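PDB 3M4A: putative Type I topoisomerase from Deinococcus radiodurans, which probably relaxes supercoiled DNA as a type IB topoisomerase, breaking and rejoining one strand without ATP, and is seen here bound to DNA. Local coordinates for residues Pro120-Leu131 with Ile217-Glu228; His147-Leu155 with Phe169-Val177. One frame throughout, in Å; residues are numbered along the deposited sequence.

Contact 1: Pro120-Leu131 with Ile217-Glu228; sequences PRKVMALMTRLL and IHSTELNAYLRE. With ACY (acetic acid), chain D; nucleotides of chain B.
Two helices of the type IB topoisomerase catalytic core, 120-131 and 219-228, cross at -79°, with two side chains of 219-228 set as knobs into holes of 120-131, whose far side faces bound DNA. Y225 sits among R121, M124, A125 and T128, and L222 among M124, M127, T128 and L131. The chi1 of -180°, which turns CG away from the backbone N, carries the Y225 ring across helix 120-131, where one face lies against M124, whose CB stands 3.9 Å from the ring centroid. The M124 sulfur lies obliquely to the same ring, a Met-aromatic contact. T128 OG1 meets the ring at its edge, 3.4 Å from CE2, while donating to M124 O, which also accepts from T128 N on the opposite face. Y225 OH bonds to D112 of helix 91-113. Replacing Y225 by an alanine is likely to leave D112 without its phenol partner, uncover a face of the R121 guanidinium and open a gap beside M124. I217 CG2 touches both M124 CG and M127 SD, and L226 CD1 closes on L131 CD1 at 3.7 Å. On the DNA side, K122 NZ bonds to the DG9 phosphate of chain B, NH1 and NH2 of R129 to OP2 and OP1 of DC10 in that chain, and R129 NE to a bound acetic acid. R121, whose guanidinium has Y225 CE1 over one face, holds E228 end-on: NH1 reaches OE1 on its syn side at 2.9 Å and 178°, and NH2 reaches OE2 at 3.1 Å from above the carboxylate plane.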
loop_
_atom_site.group_PDB
_atom_site.type_symbol
_atom_site.label_atom_id
_atom_site.label_comp_id
_atom_site.label_asym_id
_atom_site.label_seq_id
_atom_site.Cartn_x
_atom_site.Cartn_y
_atom_site.Cartn_z
ATOM N N PRO A 120 -7.755 -6.798 -16.901
ATOM C CA PRO A 120 -7.392 -5.534 -16.255
ATOM C C PRO A 120 -7.264 -5.598 -14.733
ATOM O O PRO A 120 -6.259 -5.131 -14.189
ATOM C CB PRO A 120 -8.528 -4.599 -16.681
ATOM C CG PRO A 120 -8.935 -5.141 -17.986
ATOM C CD PRO A 120 -8.901 -6.615 -17.819
ATOM N N ARG A 121 -8.246 -6.190 -14.056
ATOM C CA ARG A 121 -8.227 -6.226 -12.598
ATOM C C ARG A 121 -7.096 -7.117 -12.076
ATOM O O ARG A 121 -6.588 -6.871 -10.989
ATOM C CB ARG A 121 -9.570 -6.676 -12.033
ATOM C CG ARG A 121 -10.668 -5.664 -12.300
ATOM C CD ARG A 121 -12.006 -6.145 -11.762
ATOM N NE ARG A 121 -12.014 -6.223 -10.309
ATOM C CZ ARG A 121 -12.338 -5.240 -9.468
ATOM N NH1 ARG A 121 -12.730 -4.046 -9.897
ATOM N NH2 ARG A 121 -12.276 -5.472 -8.169
ATOM N N LYS A 122 -6.717 -8.148 -12.820
ATOM C CA LYS A 122 -5.583 -8.990 -12.385
ATOM C C LYS A 122 -4.249 -8.213 -12.477
ATOM O O LYS A 122 -3.413 -8.225 -11.535
ATOM C CB LYS A 122 -5.522 -10.290 -13.187
ATOM C CG LYS A 122 -4.315 -11.143 -12.814
ATOM C CD LYS A 122 -4.459 -12.607 -13.165
ATOM C CE LYS A 122 -3.304 -13.415 -12.579
ATOM N NZ LYS A 122 -3.558 -14.887 -12.679
ATOM N N VAL A 123 -4.052 -7.507 -13.584
ATOM C CA VAL A 123 -2.836 -6.692 -13.744
ATOM C C VAL A 123 -2.812 -5.581 -12.684
ATOM O O VAL A 123 -1.768 -5.318 -12.080
ATOM C CB VAL A 123 -2.666 -6.129 -15.163
ATOM C CG1 VAL A 123 -1.364 -5.357 -15.287
ATOM C CG2 VAL A 123 -2.649 -7.275 -16.181
ATOM N N MET A 124 -3.960 -4.950 -12.428
ATOM C CA MET A 124 -4.040 -3.933 -11.370
ATOM C C MET A 124 -3.830 -4.502 -9.967
ATOM O O MET A 124 -3.223 -3.844 -9.128
ATOM C CB MET A 124 -5.334 -3.133 -11.471
ATOM C CG MET A 124 -5.302 -2.260 -12.684
ATOM S SD MET A 124 -6.695 -1.136 -12.899
ATOM C CE MET A 124 -8.063 -2.264 -13.039
ATOM N N ALA A 125 -4.312 -5.715 -9.722
ATOM C CA ALA A 125 -4.035 -6.386 -8.446
ATOM C C ALA A 125 -2.534 -6.649 -8.280
ATOM O O ALA A 125 -1.990 -6.501 -7.166
ATOM C CB ALA A 125 -4.839 -7.703 -8.342
ATOM N N LEU A 126 -1.859 -7.052 -9.358
ATOM C CA LEU A 126 -0.405 -7.275 -9.329
ATOM C C LEU A 126 0.325 -5.952 -9.027
ATOM O O LEU A 126 1.260 -5.887 -8.206
ATOM C CB LEU A 126 0.074 -7.843 -10.671
ATOM C CG LEU A 126 -0.346 -9.276 -11.007
ATOM C CD1 LEU A 126 -0.126 -9.584 -12.489
ATOM C CD2 LEU A 126 0.488 -10.242 -10.139
ATOM N N MET A 127 -0.124 -4.884 -9.673
ATOM C CA MET A 127 0.462 -3.561 -9.443
ATOM C C MET A 127 0.244 -3.076 -8.014
ATOM O O MET A 127 1.143 -2.493 -7.426
ATOM C CB MET A 127 -0.095 -2.544 -10.456
ATOM C CG MET A 127 0.347 -2.819 -11.880
ATOM S SD MET A 127 -0.611 -1.879 -13.090
ATOM C CE MET A 127 0.374 -0.384 -13.140
ATOM N N THR A 128 -0.936 -3.359 -7.457
ATOM C CA THR A 128 -1.278 -2.988 -6.087
ATOM C C THR A 128 -0.407 -3.779 -5.117
ATOM O O THR A 128 0.078 -3.236 -4.128
ATOM C CB THR A 128 -2.758 -3.201 -5.782
ATOM O OG1 THR A 128 -3.540 -2.397 -6.674
ATOM C CG2 THR A 128 -3.075 -2.761 -4.353
ATOM N N ARG A 129 -0.187 -5.055 -5.406
ATOM C CA ARG A 129 0.746 -5.832 -4.575
ATOM C C ARG A 129 2.135 -5.210 -4.613
ATOM O O ARG A 129 2.800 -5.108 -3.593
ATOM C CB ARG A 129 0.787 -7.313 -4.966
ATOM C CG ARG A 129 1.710 -8.137 -4.070
ATOM C CD ARG A 129 1.524 -9.607 -4.310
ATOM N NE ARG A 129 0.227 -10.035 -3.790
ATOM C CZ ARG A 129 -0.245 -11.274 -3.877
ATOM N NH1 ARG A 129 0.478 -12.251 -4.395
ATOM N NH2 ARG A 129 -1.436 -11.538 -3.376
ATOM N N LEU A 130 2.589 -4.792 -5.781
ATOM C CA LEU A 130 3.910 -4.128 -5.872
ATOM C C LEU A 130 3.998 -2.805 -5.074
ATOM O O LEU A 130 5.014 -2.534 -4.453
ATOM C CB LEU A 130 4.297 -3.908 -7.326
ATOM C CG LEU A 130 4.649 -5.204 -8.066
ATOM C CD1 LEU A 130 4.670 -4.995 -9.576
ATOM C CD2 LEU A 130 6.008 -5.718 -7.553
ATOM N N LEU A 131 2.929 -2.012 -5.086
ATOM C CA LEU A 131 2.862 -0.799 -4.242
ATOM C C LEU A 131 3.000 -1.159 -2.768
ATOM O O LEU A 131 3.714 -0.497 -2.012
ATOM C CB LEU A 131 1.544 -0.059 -4.448
ATOM C CG LEU A 131 1.219 0.586 -5.785
ATOM C CD1 LEU A 131 -0.238 1.085 -5.850
ATOM C CD2 LEU A 131 2.218 1.703 -6.114
ATOM N N ILE A 217 -2.089 -0.554 -18.745
ATOM C CA ILE A 217 -2.737 0.003 -17.566
ATOM C C ILE A 217 -2.028 1.322 -17.222
ATOM O O ILE A 217 -0.839 1.325 -16.884
ATOM C CB ILE A 217 -2.645 -0.929 -16.338
ATOM C CG1 ILE A 217 -3.269 -2.297 -16.642
ATOM C CG2 ILE A 217 -3.295 -0.267 -15.129
ATOM C CD1 ILE A 217 -4.762 -2.252 -17.009
ATOM N N HIS A 218 -2.754 2.429 -17.321
ATOM C CA HIS A 218 -2.237 3.747 -16.991
ATOM C C HIS A 218 -2.575 4.124 -15.552
ATOM O O HIS A 218 -3.428 3.510 -14.918
ATOM C CB HIS A 218 -2.834 4.797 -17.943
ATOM C CG HIS A 218 -2.523 4.555 -19.391
ATOM N ND1 HIS A 218 -1.484 5.178 -20.045
ATOM C CD2 HIS A 218 -3.133 3.778 -20.318
ATOM C CE1 HIS A 218 -1.465 4.791 -21.309
ATOM N NE2 HIS A 218 -2.450 3.937 -21.499
ATOM N N SER A 219 -1.921 5.166 -15.050
ATOM C CA SER A 219 -2.136 5.636 -13.680
ATOM C C SER A 219 -3.601 5.930 -13.335
ATOM O O SER A 219 -4.064 5.579 -12.261
ATOM C CB SER A 219 -1.256 6.862 -13.388
ATOM O OG SER A 219 -1.601 7.967 -14.217
ATOM N N THR A 220 -4.348 6.571 -14.232
ATOM C CA THR A 220 -5.743 6.900 -13.925
ATOM C C THR A 220 -6.588 5.660 -13.614
ATOM O O THR A 220 -7.326 5.639 -12.633
ATOM C CB THR A 220 -6.391 7.695 -15.063
ATOM O OG1 THR A 220 -5.596 8.856 -15.324
ATOM C CG2 THR A 220 -7.839 8.118 -14.686
ATOM N N GLU A 221 -6.427 4.623 -14.425
ATOM C CA GLU A 221 -7.139 3.365 -14.237
ATOM C C GLU A 221 -6.728 2.678 -12.921
ATOM O O GLU A 221 -7.584 2.224 -12.165
ATOM C CB GLU A 221 -6.912 2.439 -15.428
ATOM C CG GLU A 221 -7.860 1.272 -15.443
ATOM C CD GLU A 221 -7.681 0.358 -16.626
ATOM O OE1 GLU A 221 -6.754 0.585 -17.429
ATOM O OE2 GLU A 221 -8.484 -0.600 -16.740
ATOM N N LEU A 222 -5.429 2.642 -12.636
ATOM C CA LEU A 222 -4.953 2.052 -11.385
ATOM C C LEU A 222 -5.456 2.830 -10.189
ATOM O O LEU A 222 -5.885 2.250 -9.197
ATOM C CB LEU A 222 -3.424 1.955 -11.330
ATOM C CG LEU A 222 -2.844 1.361 -10.037
ATOM C CD1 LEU A 222 -3.395 -0.033 -9.742
ATOM C CD2 LEU A 222 -1.309 1.324 -10.105
ATOM N N ASN A 223 -5.411 4.157 -10.270
ATOM C CA ASN A 223 -5.908 4.960 -9.158
ATOM C C ASN A 223 -7.402 4.743 -8.890
ATOM O O ASN A 223 -7.820 4.783 -7.747
ATOM C CB ASN A 223 -5.578 6.449 -9.353
ATOM C CG ASN A 223 -4.093 6.760 -9.114
ATOM O OD1 ASN A 223 -3.436 6.126 -8.285
ATOM N ND2 ASN A 223 -3.569 7.741 -9.834
ATOM N N ALA A 224 -8.193 4.487 -9.933
ATOM C CA ALA A 224 -9.615 4.136 -9.763
ATOM C C ALA A 224 -9.817 2.795 -9.061
ATOM O O ALA A 224 -10.713 2.642 -8.228
ATOM C CB ALA A 224 -10.335 4.138 -11.120
ATOM N N TYR A 225 -8.973 1.824 -9.406
ATOM C CA TYR A 225 -8.971 0.515 -8.762
ATOM C C TYR A 225 -8.655 0.665 -7.276
ATOM O O TYR A 225 -9.339 0.083 -6.428
ATOM C CB TYR A 225 -7.958 -0.393 -9.463
ATOM C CG TYR A 225 -7.842 -1.801 -8.902
ATOM C CD1 TYR A 225 -8.769 -2.772 -9.234
ATOM C CD2 TYR A 225 -6.814 -2.145 -8.030
ATOM C CE1 TYR A 225 -8.683 -4.056 -8.735
ATOM C CE2 TYR A 225 -6.706 -3.424 -7.519
ATOM C CZ TYR A 225 -7.640 -4.385 -7.881
ATOM O OH TYR A 225 -7.584 -5.668 -7.390
ATOM N N LEU A 226 -7.620 1.447 -6.971
ATOM C CA LEU A 226 -7.247 1.728 -5.580
ATOM C C LEU A 226 -8.383 2.420 -4.816
ATOM O O LEU A 226 -8.682 2.059 -3.681
ATOM C CB LEU A 226 -5.970 2.567 -5.500
ATOM C CG LEU A 226 -4.682 1.892 -5.978
ATOM C CD1 LEU A 226 -3.498 2.835 -5.909
ATOM C CD2 LEU A 226 -4.431 0.621 -5.158
ATOM N N ARG A 227 -9.055 3.384 -5.443
ATOM C CA ARG A 227 -10.215 3.993 -4.791
ATOM C C ARG A 227 -11.231 2.937 -4.365
ATOM O O ARG A 227 -11.745 2.985 -3.248
ATOM C CB ARG A 227 -10.878 5.041 -5.691
ATOM C CG ARG A 227 -10.096 6.337 -5.791
ATOM C CD ARG A 227 -10.967 7.516 -6.239
ATOM N NE ARG A 227 -11.636 7.272 -7.515
ATOM C CZ ARG A 227 -11.049 7.318 -8.715
ATOM N NH1 ARG A 227 -9.756 7.592 -8.836
ATOM N NH2 ARG A 227 -11.765 7.082 -9.811
ATOM N N GLU A 228 -11.487 1.965 -5.240
ATOM C CA GLU A 228 -12.385 0.866 -4.919
ATOM C C GLU A 228 -11.891 0.029 -3.747
ATOM O O GLU A 228 -12.662 -0.235 -2.827
ATOM C CB GLU A 228 -12.615 -0.058 -6.116
ATOM C CG GLU A 228 -13.508 -1.245 -5.757
ATOM C CD GLU A 228 -13.615 -2.286 -6.841
ATOM O OE1 GLU A 228 -13.346 -1.954 -8.004
ATOM O OE2 GLU A 228 -13.962 -3.450 -6.523
HETATM C C ACY D . -1.213 -7.217 -1.868
HETATM O O ACY D . -1.533 -8.185 -2.599
HETATM O OXT ACY D . -0.186 -7.225 -1.153
HETATM C CH3 ACY D . -2.103 -6.013 -1.843
ATOM P P DC B 10 -2.214 -15.146 -3.885
ATOM O OP1 DC B 10 -2.933 -14.089 -3.181
ATOM O OP2 DC B 10 -0.830 -14.860 -4.329
ATOM O "O5'" DC B 10 -2.132 -16.392 -2.897
ATOM C "C5'" DC B 10 -3.334 -16.858 -2.262
ATOM C "C4'" DC B 10 -3.062 -18.169 -1.566
ATOM O "O4'" DC B 10 -2.782 -19.206 -2.556
ATOM C "C3'" DC B 10 -1.863 -18.165 -0.615
ATOM O "O3'" DC B 10 -2.143 -18.944 0.526
ATOM C "C2'" DC B 10 -0.770 -18.833 -1.420
ATOM C "C1'" DC B 10 -1.611 -19.890 -2.112
ATOM N N1 DC B 10 -0.992 -20.538 -3.280
ATOM C C2 DC B 10 -1.422 -21.832 -3.602
ATOM O O2 DC B 10 -2.293 -22.383 -2.901
ATOM N N3 DC B 10 -0.863 -22.456 -4.657
ATOM C C4 DC B 10 0.080 -21.858 -5.383
ATOM N N4 DC B 10 0.581 -22.525 -6.419
ATOM C C5 DC B 10 0.525 -20.537 -5.076
ATOM C C6 DC B 10 -0.028 -19.928 -4.021
ATOM P P DG B 9 -1.579 -17.407 -10.441
ATOM O OP1 DG B 9 -1.644 -16.209 -11.329
ATOM O OP2 DG B 9 -0.336 -18.199 -10.355
ATOM O "O5'" DG B 9 -1.982 -17.019 -8.945
ATOM C "C5'" DG B 9 -3.149 -16.281 -8.677
ATOM C "C4'" DG B 9 -3.624 -16.511 -7.252
ATOM O "O4'" DG B 9 -4.041 -17.877 -7.012
ATOM C "C3'" DG B 9 -2.543 -16.295 -6.200
ATOM O "O3'" DG B 9 -3.133 -15.649 -5.092
ATOM C "C2'" DG B 9 -1.966 -17.697 -5.941
ATOM C "C1'" DG B 9 -3.198 -18.555 -6.046
ATOM N N9 DG B 9 -3.069 -19.886 -6.624
ATOM C C8 DG B 9 -2.349 -20.225 -7.727
ATOM N N7 DG B 9 -2.469 -21.467 -8.101
ATOM C C5 DG B 9 -3.342 -21.991 -7.174
ATOM C C6 DG B 9 -3.862 -23.294 -7.055
ATOM O O6 DG B 9 -3.671 -24.287 -7.764
ATOM N N1 DG B 9 -4.710 -23.387 -5.974
ATOM C C2 DG B 9 -5.033 -22.369 -5.112
ATOM N N2 DG B 9 -5.881 -22.633 -4.109
ATOM N N3 DG B 9 -4.575 -21.141 -5.234
ATOM C C4 DG B 9 -3.714 -21.039 -6.257
#

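Contact 2: His147-Leu155 with Phe169-Val177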
loop_
_atom_site.group_PDB
_atom_site.type_symbol
_atom_site.label_atom_id
_atom_site.label_comp_id
_atom_site.label_asym_id
_atom_site.label_seq_id
_atom_site.Cartn_x
_atom_site.Cartn_y
_atom_site.Cartn_z
ATOM N N HIS A 147 9.791 14.445 -17.832
ATOM C CA HIS A 147 10.959 14.332 -16.956
ATOM C C HIS A 147 11.888 13.163 -17.300
ATOM O O HIS A 147 13.017 13.126 -16.816
ATOM C CB HIS A 147 10.515 14.219 -15.501
ATOM C CG HIS A 147 9.842 15.448 -14.981
ATOM N ND1 HIS A 147 10.520 16.424 -14.283
ATOM C CD2 HIS A 147 8.555 15.863 -15.058
ATOM C CE1 HIS A 147 9.676 17.383 -13.944
ATOM N NE2 HIS A 147 8.479 17.069 -14.403
ATOM N N LYS A 148 11.405 12.224 -18.115
ATOM C CA LYS A 148 12.165 11.031 -18.496
ATOM C C LYS A 148 12.594 10.256 -17.245
ATOM O O LYS A 148 13.719 9.754 -17.149
ATOM C CB LYS A 148 13.374 11.405 -19.374
ATOM C CG LYS A 148 13.051 12.407 -20.476
ATOM C CD LYS A 148 11.954 11.901 -21.390
ATOM C CE LYS A 148 11.825 12.741 -22.664
ATOM N NZ LYS A 148 11.486 14.159 -22.377
ATOM N N THR A 149 11.690 10.216 -16.272
ATOM C CA THR A 149 11.845 9.372 -15.087
ATOM C C THR A 149 10.561 8.559 -14.915
ATOM O O THR A 149 9.518 8.884 -15.502
ATOM C CB THR A 149 12.138 10.194 -13.830
ATOM O OG1 THR A 149 11.050 11.081 -13.586
ATOM C CG2 THR A 149 13.443 11.001 -13.984
ATOM N N TYR A 150 10.644 7.493 -14.119
ATOM C CA TYR A 150 9.616 6.462 -14.110
ATOM C C TYR A 150 9.062 6.153 -12.729
ATOM O O TYR A 150 9.701 6.434 -11.719
ATOM C CB TYR A 150 10.172 5.188 -14.730
ATOM C CG TYR A 150 10.738 5.403 -16.104
ATOM C CD1 TYR A 150 12.099 5.611 -16.292
ATOM C CD2 TYR A 150 9.904 5.439 -17.207
ATOM C CE1 TYR A 150 12.616 5.822 -17.555
ATOM C CE2 TYR A 150 10.409 5.640 -18.475
ATOM C CZ TYR A 150 11.757 5.837 -18.646
ATOM O OH TYR A 150 12.249 6.025 -19.928
ATOM N N GLY A 151 7.838 5.628 -12.731
ATOM C CA GLY A 151 7.166 5.112 -11.556
ATOM C C GLY A 151 6.516 3.815 -11.974
ATOM O O GLY A 151 6.677 3.386 -13.100
ATOM N N LEU A 152 5.755 3.190 -11.098
ATOM C CA LEU A 152 5.245 1.852 -11.401
ATOM C C LEU A 152 4.467 1.788 -12.725
ATOM O O LEU A 152 4.707 0.896 -13.546
ATOM C CB LEU A 152 4.383 1.354 -10.246
ATOM C CG LEU A 152 3.904 -0.089 -10.390
ATOM C CD1 LEU A 152 5.072 -1.072 -10.297
ATOM C CD2 LEU A 152 2.827 -0.380 -9.324
ATOM N N SER A 153 3.549 2.729 -12.938
ATOM C CA SER A 153 2.636 2.669 -14.089
ATOM C C SER A 153 3.307 3.035 -15.412
ATOM O O SER A 153 2.736 2.806 -16.476
ATOM C CB SER A 153 1.388 3.516 -13.863
ATOM O OG SER A 153 1.662 4.900 -13.883
ATOM N N THR A 154 4.514 3.590 -15.338
ATOM C CA THR A 154 5.277 3.992 -16.510
ATOM C C THR A 154 6.544 3.140 -16.718
ATOM O O THR A 154 7.382 3.462 -17.553
ATOM C CB THR A 154 5.594 5.511 -16.432
ATOM O OG1 THR A 154 6.276 5.817 -15.215
ATOM C CG2 THR A 154 4.284 6.290 -16.460
ATOM N N LEU A 155 6.653 2.011 -16.009
ATOM C CA LEU A 155 7.797 1.142 -16.189
ATOM C C LEU A 155 7.774 0.503 -17.566
ATOM O O LEU A 155 6.718 0.211 -18.122
ATOM C CB LEU A 155 7.880 0.011 -15.151
ATOM C CG LEU A 155 8.189 0.369 -13.707
ATOM C CD1 LEU A 155 8.391 -0.915 -12.905
ATOM C CD2 LEU A 155 9.418 1.265 -13.615
ATOM N N PHE A 169 13.809 -4.821 -9.953
ATOM C CA PHE A 169 13.554 -3.632 -10.751
ATOM C C PHE A 169 14.738 -2.691 -10.619
ATOM O O PHE A 169 15.230 -2.482 -9.522
ATOM C CB PHE A 169 12.318 -2.914 -10.216
ATOM C CG PHE A 169 11.066 -3.730 -10.277
ATOM C CD1 PHE A 169 10.237 -3.673 -11.388
ATOM C CD2 PHE A 169 10.703 -4.545 -9.215
ATOM C CE1 PHE A 169 9.067 -4.421 -11.440
ATOM C CE2 PHE A 169 9.522 -5.291 -9.272
ATOM C CZ PHE A 169 8.711 -5.214 -10.374
ATOM N N ARG A 170 15.181 -2.103 -11.733
ATOM C CA ARG A 170 16.257 -1.103 -11.733
ATOM C C ARG A 170 15.825 -0.013 -12.717
ATOM O O ARG A 170 15.645 -0.289 -13.877
ATOM C CB ARG A 170 17.585 -1.735 -12.175
ATOM C CG ARG A 170 18.133 -2.782 -11.216
ATOM C CD ARG A 170 19.599 -3.201 -11.522
ATOM N NE ARG A 170 19.960 -4.366 -10.709
ATOM C CZ ARG A 170 20.546 -4.343 -9.508
ATOM N NH1 ARG A 170 20.936 -3.212 -8.938
ATOM N NH2 ARG A 170 20.767 -5.490 -8.868
ATOM N N PHE A 171 15.574 1.191 -12.221
ATOM C CA PHE A 171 15.047 2.264 -13.062
ATOM C C PHE A 171 15.393 3.633 -12.502
ATOM O O PHE A 171 15.683 3.769 -11.313
ATOM C CB PHE A 171 13.529 2.130 -13.242
ATOM C CG PHE A 171 12.744 2.244 -11.970
ATOM C CD1 PHE A 171 12.141 3.447 -11.611
ATOM C CD2 PHE A 171 12.564 1.140 -11.154
ATOM C CE1 PHE A 171 11.416 3.553 -10.440
ATOM C CE2 PHE A 171 11.839 1.236 -9.979
ATOM C CZ PHE A 171 11.259 2.444 -9.622
ATOM N N LYS A 172 15.366 4.639 -13.374
ATOM C CA LYS A 172 15.503 6.037 -12.958
ATOM C C LYS A 172 14.166 6.496 -12.404
ATOM O O LYS A 172 13.185 6.589 -13.146
ATOM C CB LYS A 172 15.915 6.924 -14.141
ATOM C CG LYS A 172 16.116 8.392 -13.772
ATOM C CD LYS A 172 16.516 9.275 -14.961
ATOM C CE LYS A 172 17.785 8.784 -15.645
ATOM N NZ LYS A 172 18.614 9.888 -16.209
ATOM N N GLY A 173 14.116 6.762 -11.099
ATOM C CA GLY A 173 12.888 7.213 -10.464
ATOM C C GLY A 173 12.813 8.726 -10.337
ATOM O O GLY A 173 13.615 9.453 -10.938
ATOM N N LYS A 174 11.860 9.184 -9.536
ATOM C CA LYS A 174 11.605 10.619 -9.367
ATOM C C LYS A 174 12.863 11.370 -8.956
ATOM O O LYS A 174 13.647 10.909 -8.117
ATOM C CB LYS A 174 10.484 10.875 -8.358
ATOM C CG LYS A 174 9.834 12.250 -8.521
ATOM C CD LYS A 174 8.688 12.450 -7.556
ATOM C CE LYS A 174 8.000 13.791 -7.787
ATOM N NZ LYS A 174 7.203 14.202 -6.584
ATOM N N HIS A 175 13.030 12.544 -9.567
ATOM C CA HIS A 175 14.224 13.405 -9.422
ATOM C C HIS A 175 15.538 12.816 -9.936
ATOM O O HIS A 175 16.617 13.323 -9.628
ATOM C CB HIS A 175 14.379 13.883 -7.978
ATOM C CG HIS A 175 13.163 14.554 -7.441
ATOM N ND1 HIS A 175 12.676 15.738 -7.955
ATOM C CD2 HIS A 175 12.326 14.203 -6.434
ATOM C CE1 HIS A 175 11.594 16.091 -7.282
ATOM N NE2 HIS A 175 11.363 15.178 -6.353
ATOM N N GLY A 176 15.445 11.746 -10.727
ATOM C CA GLY A 176 16.607 11.097 -11.309
ATOM C C GLY A 176 17.327 10.113 -10.406
ATOM O O GLY A 176 18.436 9.677 -10.716
ATOM N N VAL A 177 16.715 9.764 -9.278
ATOM C CA VAL A 177 17.335 8.860 -8.325
ATOM C C VAL A 177 17.352 7.464 -8.940
ATOM O O VAL A 177 16.347 7.029 -9.512
ATOM C CB VAL A 177 16.558 8.850 -6.987
ATOM C CG1 VAL A 177 17.077 7.749 -6.058
ATOM C CG2 VAL A 177 16.641 10.222 -6.318
HETATM O O HOH W 1 11.718 13.405 -12.010
HETATM O O HOH W 2 9.656 7.048 -9.010
#
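The extended backbone at T149-Y150 runs past the end of strand 166-172, where Y150 N donates to K172 O at 2.9 Å, and G173 CA sends a CA-H...O contact back to Y150 O. Just beyond, G176 and V177 both face G173 in a G1 beta bulge, with G176 at positive phi in the turn between strands 166-172 and 178-183. T149 leans on this turn: its CB lies 3.3 Å from G173 O, and its CG2 3.4 Å from the same oxygen. Two waters complete the seam. One joins T149 OG1 to H175 N; the other donates to Y150 O and accepts from K174 N. A chi1 of 62° brings the F171 ring against Y150 and L155 of the loop. L155 CD2 sits over one face, 4.0 Å from the ring centroid in a CH-pi contact, while Y150 O lies at the edge, 3.6 Å from CE1. The other L155 methyl, CD1, reaches F169 CD1 at 3.6 Å. Within the loop, T154 OG1 accepts from G151 N. The 147-155 loop thus spans from the end of helix 141-147 to the three-stranded antiparallel sheet: T149 and K174 touch Y143 of that helix, F169 meets F136 edge-to-face and packs on L130 of helix 120-134, and F171 rests on Q179 of strand 178-183.

Both contacts lie in the catalytic core, their centres 18 Å apart. Along the chain the order is helix 120-131, loop 147-155, strand segment 169-177 and helix 219-228, so contact 2 forms entirely within the 85 residues that separate the two partners of contact 1. The contacts meet directly: L152 CD2 packs 3.3 Å from M127 O and also touches L131, while S153 lies against M127 CE and S219 CB. The middle of the loop, L152-S153, therefore touches both helices, and the residues flanking it touch 169-177. Helix 120-131, with DNA on its far side, is thereby joined to the sheet, although the nearest atom of contact 2 lies about 15 Å from the bound nucleic acid.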